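Local coordinates for ankyrin-repeat protein B (PDB 5K34), which is a bacterial F-box effector that hijacks the host ubiquitin-proteasome system and whose ankyrin domain probably binds partner proteins, at residues E9-G12 against N13-V16; N21-E24 against E25-I29; N45-P48 against L49-A52; R104-I107 against R108-E112. All blocks are in the same frame, centred on the assembly; numbering follows the deposited sequence.

All four contacts are local, each within a helix or at its start, and they lie in turn on helices 5-19, 23-30, 48-54 and 97-112 of the ankyrin domain. Interactions 1 and 2 are on the consecutive helices 5-19 and 23-30; their centres are about 10 Å apart and they meet through L14 N and I29 CD1 at 3.6 Å. The centre of interaction 3 lies about 4 Å from that of the chain, and it touches interaction 1 where M15 SD comes 3.5 Å from T47 C. It also reaches interaction 4 at L49 CD2 and M110 CE, 4.1 Å apart. Interactions 1 and 4 stand on opposite sides of the chain's centre, about 26 Å between their centres. The sulfate, probably from the crystallisation liquor, sits beside interaction 2.

Interaction 1. Residues E9-G12 against N13-V16; sequences ELWG and NLMV
W11 carries its CG opposite the backbone N (chi1 -178°), while M15, one turn on, is bent at both chi2 and chi3, and the two torsion patterns bring the thioether up against the indole. M15 CG lies 3.6 Å from W11 NE1, and the sulfur follows at 4.6 Å from M15 SD to the centroid of the five-membered ring of W11. This is a Met-aromatic contact, approached obliquely. L14 takes the six-membered part of the same ring: its CD2 methyl also comes in at a slant, 4.1 Å from W11 CE3.

On the outer side of the helix, E9 and N13 run side by side, their flat ends turned 56° apart. A water joins them, donating to E9 OE2 at 2.7 Å and accepting from N13 ND2 at 3.0 Å. Beneath both groups runs the regular i to i+4 bonding of the helix, for example M15 N to W11 O at 3.0 Å.

Helix 5-19 thus has an apolar flank and a wet one. L14 packs on V26, I29 and L30 of helix 23-30, W11 stacks on H43, and W11, L14 and M15 all rest on P48 of helix 48-54.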
# COMPACT_ATOMS: atom_id res chain seq x y z
N GLU A 9 -15.86 8.31 2.54
CA GLU A 9 -15.08 9.53 2.60
C GLU A 9 -13.77 9.30 3.32
O GLU A 9 -12.71 9.72 2.86
CB GLU A 9 -15.88 10.65 3.28
CG GLU A 9 -15.12 11.94 3.59
CD GLU A 9 -15.92 12.99 4.38
OE1 GLU A 9 -16.92 12.63 5.06
OE2 GLU A 9 -15.54 14.18 4.30
N LEU A 10 -13.81 8.57 4.46
CA LEU A 10 -12.59 8.22 5.16
C LEU A 10 -11.67 7.37 4.30
O LEU A 10 -10.46 7.60 4.33
CB LEU A 10 -12.90 7.48 6.46
CG LEU A 10 -13.51 8.29 7.63
CD1 LEU A 10 -13.98 7.33 8.72
CD2 LEU A 10 -12.48 9.26 8.16
N TRP A 11 -12.22 6.40 3.59
CA TRP A 11 -11.37 5.54 2.74
C TRP A 11 -10.64 6.39 1.68
O TRP A 11 -9.45 6.19 1.44
CB TRP A 11 -12.19 4.45 2.06
CG TRP A 11 -11.35 3.53 1.22
CD1 TRP A 11 -11.00 3.69 -0.09
CD2 TRP A 11 -10.71 2.34 1.67
NE1 TRP A 11 -10.18 2.66 -0.48
CE2 TRP A 11 -10.01 1.80 0.57
CE3 TRP A 11 -10.68 1.66 2.90
CZ2 TRP A 11 -9.29 0.61 0.67
CZ3 TRP A 11 -9.94 0.48 2.99
CH2 TRP A 11 -9.28 -0.04 1.88
N GLY A 12 -11.37 7.28 1.00
CA GLY A 12 -10.70 8.12 0.00
C GLY A 12 -9.61 8.97 0.59
O GLY A 12 -8.53 9.10 0.00
N ASN A 13 -9.85 9.53 1.78
CA ASN A 13 -8.83 10.33 2.45
C ASN A 13 -7.65 9.46 2.88
O ASN A 13 -6.49 9.92 2.88
CB ASN A 13 -9.44 11.03 3.67
CG ASN A 13 -10.32 12.18 3.29
OD1 ASN A 13 -10.31 12.67 2.16
ND2 ASN A 13 -11.11 12.64 4.25
N LEU A 14 -7.92 8.21 3.26
CA LEU A 14 -6.87 7.23 3.63
C LEU A 14 -5.97 6.93 2.44
O LEU A 14 -4.75 6.86 2.57
CB LEU A 14 -7.54 5.97 4.11
CG LEU A 14 -6.69 4.76 4.40
CD1 LEU A 14 -5.68 5.05 5.51
CD2 LEU A 14 -7.59 3.58 4.76
N MET A 15 -6.52 6.69 1.25
CA MET A 15 -5.75 6.48 0.03
C MET A 15 -4.84 7.68 -0.23
O MET A 15 -3.64 7.50 -0.55
CB MET A 15 -6.68 6.25 -1.15
CG MET A 15 -7.43 4.92 -1.05
SD MET A 15 -6.40 3.45 -1.18
CE MET A 15 -6.06 3.47 -2.96
N VAL A 16 -5.35 8.93 -0.14
CA VAL A 16 -4.50 10.10 -0.34
C VAL A 16 -3.40 10.23 0.72
O VAL A 16 -2.24 10.54 0.40
CB VAL A 16 -5.36 11.37 -0.42
CG1 VAL A 16 -4.49 12.62 -0.41
CG2 VAL A 16 -6.20 11.33 -1.68
O HOH W 1 -12.98 14.93 3.71

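Interaction 2. Residues N21-E24 against E25-I29. With SO4 (sulfate ion), chain C.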
# COMPACT_ATOMS: atom_id res chain seq x y z
N ASN A 21 2.51 9.67 1.90
CA ASN A 21 3.41 9.33 3.01
C ASN A 21 3.03 10.05 4.29
O ASN A 21 3.87 10.22 5.18
CB ASN A 21 4.89 9.58 2.65
CG ASN A 21 5.86 8.57 3.28
OD1 ASN A 21 5.50 7.49 3.75
ND2 ASN A 21 7.15 8.92 3.22
N ASN A 22 1.77 10.45 4.41
CA ASN A 22 1.28 11.09 5.62
C ASN A 22 0.80 10.04 6.59
O ASN A 22 -0.41 9.78 6.79
CB ASN A 22 0.19 12.11 5.30
CG ASN A 22 -0.08 13.03 6.50
OD1 ASN A 22 0.17 12.67 7.64
ND2 ASN A 22 -0.63 14.20 6.25
N LEU A 23 1.78 9.37 7.22
CA LEU A 23 1.50 8.24 8.10
C LEU A 23 0.70 8.69 9.34
O LEU A 23 -0.16 7.95 9.83
CB LEU A 23 2.77 7.53 8.52
CG LEU A 23 2.58 6.31 9.40
CD1 LEU A 23 1.66 5.25 8.81
CD2 LEU A 23 3.94 5.70 9.70
N GLU A 24 1.00 9.88 9.83
CA GLU A 24 0.20 10.38 10.99
C GLU A 24 -1.31 10.44 10.66
O GLU A 24 -2.13 9.99 11.46
CB GLU A 24 0.72 11.78 11.40
CG GLU A 24 2.12 11.80 11.97
CD GLU A 24 2.71 13.24 12.03
OE1 GLU A 24 2.03 14.24 11.62
OE2 GLU A 24 3.88 13.37 12.49
N GLU A 25 -1.66 10.93 9.47
CA GLU A 25 -3.06 11.00 9.07
C GLU A 25 -3.62 9.63 8.76
O GLU A 25 -4.75 9.33 9.16
CB GLU A 25 -3.21 11.94 7.88
CG GLU A 25 -4.64 12.14 7.42
CD GLU A 25 -5.51 12.88 8.43
OE1 GLU A 25 -4.99 13.42 9.43
OE2 GLU A 25 -6.74 12.95 8.20
N VAL A 26 -2.84 8.75 8.09
CA VAL A 26 -3.22 7.28 7.99
C VAL A 26 -3.60 6.70 9.36
O VAL A 26 -4.65 6.09 9.51
CB VAL A 26 -2.07 6.45 7.37
CG1 VAL A 26 -2.34 4.93 7.50
CG2 VAL A 26 -1.85 6.82 5.90
N LYS A 27 -2.73 6.89 10.36
CA LYS A 27 -2.99 6.31 11.70
C LYS A 27 -4.27 6.88 12.30
O LYS A 27 -5.06 6.14 12.91
CB LYS A 27 -1.79 6.57 12.61
CG LYS A 27 -0.59 5.70 12.29
CD LYS A 27 0.62 6.15 13.14
CE LYS A 27 1.86 5.27 13.00
NZ LYS A 27 3.06 5.77 13.73
N LYS A 28 -4.46 8.18 12.13
CA LYS A 28 -5.70 8.81 12.66
C LYS A 28 -6.95 8.25 12.04
O LYS A 28 -7.99 8.01 12.74
CB LYS A 28 -5.68 10.31 12.41
CG LYS A 28 -4.78 11.08 13.33
CD LYS A 28 -4.95 12.56 13.07
CE LYS A 28 -6.38 12.84 12.66
NZ LYS A 28 -7.32 13.26 13.77
N ILE A 29 -6.93 8.00 10.73
CA ILE A 29 -8.09 7.43 10.06
C ILE A 29 -8.30 5.98 10.48
O ILE A 29 -9.45 5.55 10.72
CB ILE A 29 -7.95 7.56 8.52
CG1 ILE A 29 -7.98 9.03 8.12
CG2 ILE A 29 -9.03 6.72 7.82
CD1 ILE A 29 -7.52 9.27 6.69
S SO4 C . 9.64 11.53 2.52
O1 SO4 C . 10.10 12.88 3.00
O2 SO4 C . 8.13 11.53 2.25
O3 SO4 C . 10.42 11.10 1.32
O4 SO4 C . 10.02 10.45 3.48
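N22 OD1 turns back to receive the amide of E25, an N-cap bond of 3.1 Å from N22 OD1 to E25 N. The bond is fairly straight, 159° at the hydrogen, but the N-H arrives from well above the side-chain carbonyl plane. With CG opposite its backbone N (chi1 -166°), the N22 amide lies across E25 CB, which sits 3.5 Å from N22 OD1. The N22 main-chain carbonyl takes V26 N at 2.9 Å in an almost straight bond, so this one residue serves two amides of the first turn.

The cap belongs to the sharp turn between helices 5-19 and 23-30, a tight helix-turn-helix connection of the kind ankyrin domains are built from. N21, with positive phi, is the C-prime residue of the Schellman motif that ends the first helix, and N22 then opens the second. The tight side of that second helix is V26, buried against A17 and A18 of helix 5-19.

Toward solvent the setting is more open. K27 runs out extended along L23, with its CE 3.8 Å from L23 CG and its amino end leading to the exposed side, and Y63 of helix 58-67 touches both side chains. E24 projects from the exposed face. At the turn, N21 ND2 donates to O2 of a sulfate at 3.0 Å, an ion also bonded by Q59 NE2, while N21 OD1 is hydrogen-bonded to T60 OG1.

Interaction 3. Residues N45-P48 against L49-A52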
# COMPACT_ATOMS: atom_id res chain seq x y z
N ASN A 45 -10.83 -2.50 -5.82
CA ASN A 45 -9.99 -3.54 -5.22
C ASN A 45 -8.57 -3.06 -4.86
O ASN A 45 -7.65 -3.86 -4.73
CB ASN A 45 -9.95 -4.83 -6.07
CG ASN A 45 -11.19 -5.66 -5.87
OD1 ASN A 45 -11.73 -6.20 -6.91
ND2 ASN A 45 -11.62 -5.81 -4.69
N ARG A 46 -8.44 -1.75 -4.63
CA ARG A 46 -7.17 -1.20 -4.17
C ARG A 46 -7.12 -1.12 -2.66
O ARG A 46 -8.15 -1.14 -1.97
CB ARG A 46 -6.94 0.21 -4.77
CG ARG A 46 -7.22 0.32 -6.27
CD ARG A 46 -6.63 1.58 -6.86
NE ARG A 46 -5.23 1.36 -7.20
CZ ARG A 46 -4.27 2.28 -7.11
NH1 ARG A 46 -3.02 1.97 -7.44
NH2 ARG A 46 -4.54 3.52 -6.66
N THR A 47 -5.90 -0.98 -2.11
CA THR A 47 -5.74 -0.73 -0.67
C THR A 47 -4.77 0.44 -0.50
O THR A 47 -4.07 0.81 -1.45
CB THR A 47 -5.10 -1.95 0.03
OG1 THR A 47 -3.76 -2.13 -0.43
CG2 THR A 47 -5.94 -3.23 -0.17
N PRO A 48 -4.65 0.97 0.73
CA PRO A 48 -3.67 2.01 0.98
C PRO A 48 -2.25 1.49 0.88
O PRO A 48 -1.32 2.30 0.77
CB PRO A 48 -4.00 2.51 2.40
CG PRO A 48 -4.80 1.41 3.01
CD PRO A 48 -5.60 0.82 1.84
N LEU A 49 -2.02 0.17 0.93
CA LEU A 49 -0.67 -0.35 0.67
C LEU A 49 -0.28 -0.07 -0.77
O LEU A 49 0.83 0.41 -1.03
CB LEU A 49 -0.61 -1.84 0.99
CG LEU A 49 0.73 -2.53 0.71
CD1 LEU A 49 1.90 -1.86 1.46
CD2 LEU A 49 0.65 -4.01 1.07
N LEU A 50 -1.18 -0.31 -1.75
CA LEU A 50 -0.94 0.07 -3.13
C LEU A 50 -0.74 1.54 -3.30
O LEU A 50 0.13 2.00 -4.05
CB LEU A 50 -2.06 -0.35 -4.07
CG LEU A 50 -2.17 -1.75 -4.56
CD1 LEU A 50 -3.26 -1.81 -5.65
CD2 LEU A 50 -0.82 -2.24 -5.18
N ALA A 51 -1.59 2.34 -2.63
CA ALA A 51 -1.48 3.79 -2.70
C ALA A 51 -0.11 4.26 -2.23
O ALA A 51 0.53 5.10 -2.88
CB ALA A 51 -2.58 4.45 -1.90
N ALA A 52 0.35 3.73 -1.09
CA ALA A 52 1.66 4.10 -0.59
C ALA A 52 2.73 3.72 -1.56
O ALA A 52 3.62 4.54 -1.83
CB ALA A 52 1.88 3.46 0.79
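T47 OG1 is approached by two amides at the start of helix 48-54: L49 N at 3.2 Å and L50 N at 3.4 Å. Both bonds are weak, for different reasons. The one from L49 is strongly bent, with 126° at the hydrogen, whereas the one from L50 is nearly straight but long. OG1 can meet both because it sits between the backbone N and the carbonyl carbon (chi1 66°), facing the first turn of the helix; L49 CB also lies 3.5 Å from it. The T47 carbonyl adds a firmer bond, accepting A51 N at 3.1 Å in the carbonyl plane. One residue further on, A52 N reaches P48 O at 2.9 Å from above that carbonyl's plane.

Threonine as N-cap followed by proline, in the sequence TPLL, resembles the TPLH signature of ankyrin repeats, with leucine in place of the histidine. P48 has no amide hydrogen to place at the first helical position, and its ring packs against A18 of helix 5-19 and L64 of helix 58-67.

R46, just before the cap, crosses L50 at about a right angle. L50 CB lies over one face of the guanidinium, and L50 CD1 is 4.0 Å from R46 NE. The charge is met outside the segments by D76, through NE, and by E54, through NH1. These two carboxylates would be expected to offset the arginine's charge and fix the rotation of its guanidinium, letting the flat cation of this partly exposed residue lie against buried L50.

Interaction 4. Residues R104-I107 against R108-E112; sequences RALI and RGMQE
I107 O receives Q111 N at 2.8 Å, the donor lying close to the direction of the carbonyl bond. The three bonds before it are similar: R108 N to R104 O, G109 N to A105 O and M110 N to L106 O are each 2.9 Å, with the donors tilted moderately from the carbonyl planes. These are ordinary alpha-helical bonds near the C-terminal end of helix 97-112.

Outside the backbone, Q111 lies alongside I107, the two side chains pointing the same way. Q111 CG is placed beside its own backbone N (chi1 -68°) and the chain then extends, which sets Q111 OE1 3.6 Å from the CG2 methyl of I107. Q111 CG also passes 3.4 Å from I107 O. On another flank M110, extended beyond CG, runs its methylene past the carbonyl it bonds, M110 CG being 3.3 Å from L106 O. Its terminal methyl just reaches the leucine, with 4.4 Å between M110 CE and L106 CD2.

These side chains divide between two neighbours. I107 touches L86 and Q111 touches K87 on helix 82-91, whereas L106 meets Y58 and N62 of helix 58-67; M110 spans both, resting on I83 of the former and W65 of the latter.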
# COMPACT_ATOMS: atom_id res chain seq x y z
N ARG A 104 13.28 -3.13 -3.59
CA ARG A 104 13.76 -4.47 -3.50
C ARG A 104 13.55 -5.08 -2.11
O ARG A 104 13.17 -6.26 -1.96
CB ARG A 104 15.25 -4.47 -3.89
CG ARG A 104 15.54 -4.62 -5.37
CD ARG A 104 17.04 -4.92 -5.74
NE ARG A 104 17.22 -4.96 -7.22
CZ ARG A 104 17.61 -3.95 -8.00
NH1 ARG A 104 17.93 -2.78 -7.48
NH2 ARG A 104 17.70 -4.12 -9.33
N ALA A 105 13.80 -4.29 -1.07
CA ALA A 105 13.62 -4.77 0.30
C ALA A 105 12.13 -5.09 0.58
O ALA A 105 11.85 -6.09 1.27
CB ALA A 105 14.13 -3.72 1.28
N LEU A 106 11.22 -4.28 0.06
CA LEU A 106 9.79 -4.55 0.23
C LEU A 106 9.37 -5.80 -0.57
O LEU A 106 8.61 -6.61 0.00
CB LEU A 106 8.95 -3.33 -0.18
CG LEU A 106 8.86 -2.21 0.80
CD1 LEU A 106 8.46 -0.90 0.17
CD2 LEU A 106 7.89 -2.57 1.93
N ILE A 107 9.84 -5.96 -1.78
CA ILE A 107 9.55 -7.18 -2.53
C ILE A 107 10.01 -8.40 -1.78
O ILE A 107 9.29 -9.39 -1.62
CB ILE A 107 10.16 -7.16 -3.94
CG1 ILE A 107 9.51 -6.05 -4.79
CG2 ILE A 107 10.01 -8.52 -4.61
CD1 ILE A 107 10.29 -5.71 -6.02
N ARG A 108 11.23 -8.33 -1.26
CA ARG A 108 11.81 -9.44 -0.55
C ARG A 108 11.03 -9.79 0.67
O ARG A 108 10.70 -10.97 0.95
CB ARG A 108 13.29 -9.12 -0.23
CG ARG A 108 13.98 -10.28 0.48
CD ARG A 108 15.32 -9.88 1.10
NE ARG A 108 15.09 -8.89 2.17
CZ ARG A 108 14.45 -9.09 3.34
NH1 ARG A 108 13.95 -10.28 3.75
NH2 ARG A 108 14.30 -8.04 4.16
N GLY A 109 10.67 -8.78 1.46
CA GLY A 109 9.90 -9.03 2.63
C GLY A 109 8.55 -9.66 2.29
O GLY A 109 8.11 -10.63 2.92
N MET A 110 7.85 -9.13 1.29
CA MET A 110 6.56 -9.65 0.93
C MET A 110 6.63 -11.07 0.38
O MET A 110 5.76 -11.88 0.73
CB MET A 110 5.88 -8.75 -0.09
CG MET A 110 5.47 -7.39 0.53
SD MET A 110 4.72 -6.32 -0.72
CE MET A 110 4.53 -4.83 0.24
N GLN A 111 7.63 -11.38 -0.44
CA GLN A 111 7.71 -12.72 -1.03
C GLN A 111 8.22 -13.75 -0.04
O GLN A 111 7.83 -14.93 -0.10
CB GLN A 111 8.60 -12.70 -2.25
CG GLN A 111 8.02 -11.93 -3.42
CD GLN A 111 8.77 -12.18 -4.70
OE1 GLN A 111 9.99 -12.12 -4.72
NE2 GLN A 111 8.06 -12.50 -5.78
N GLU A 112 9.11 -13.35 0.86
CA GLU A 112 9.93 -14.32 1.63
C GLU A 112 9.59 -14.43 3.09
O GLU A 112 9.86 -15.47 3.70
CB GLU A 112 11.43 -14.07 1.41
CG GLU A 112 11.76 -14.08 -0.07
CD GLU A 112 13.23 -13.93 -0.42
OE1 GLU A 112 14.11 -14.37 0.36
OE2 GLU A 112 13.50 -13.46 -1.54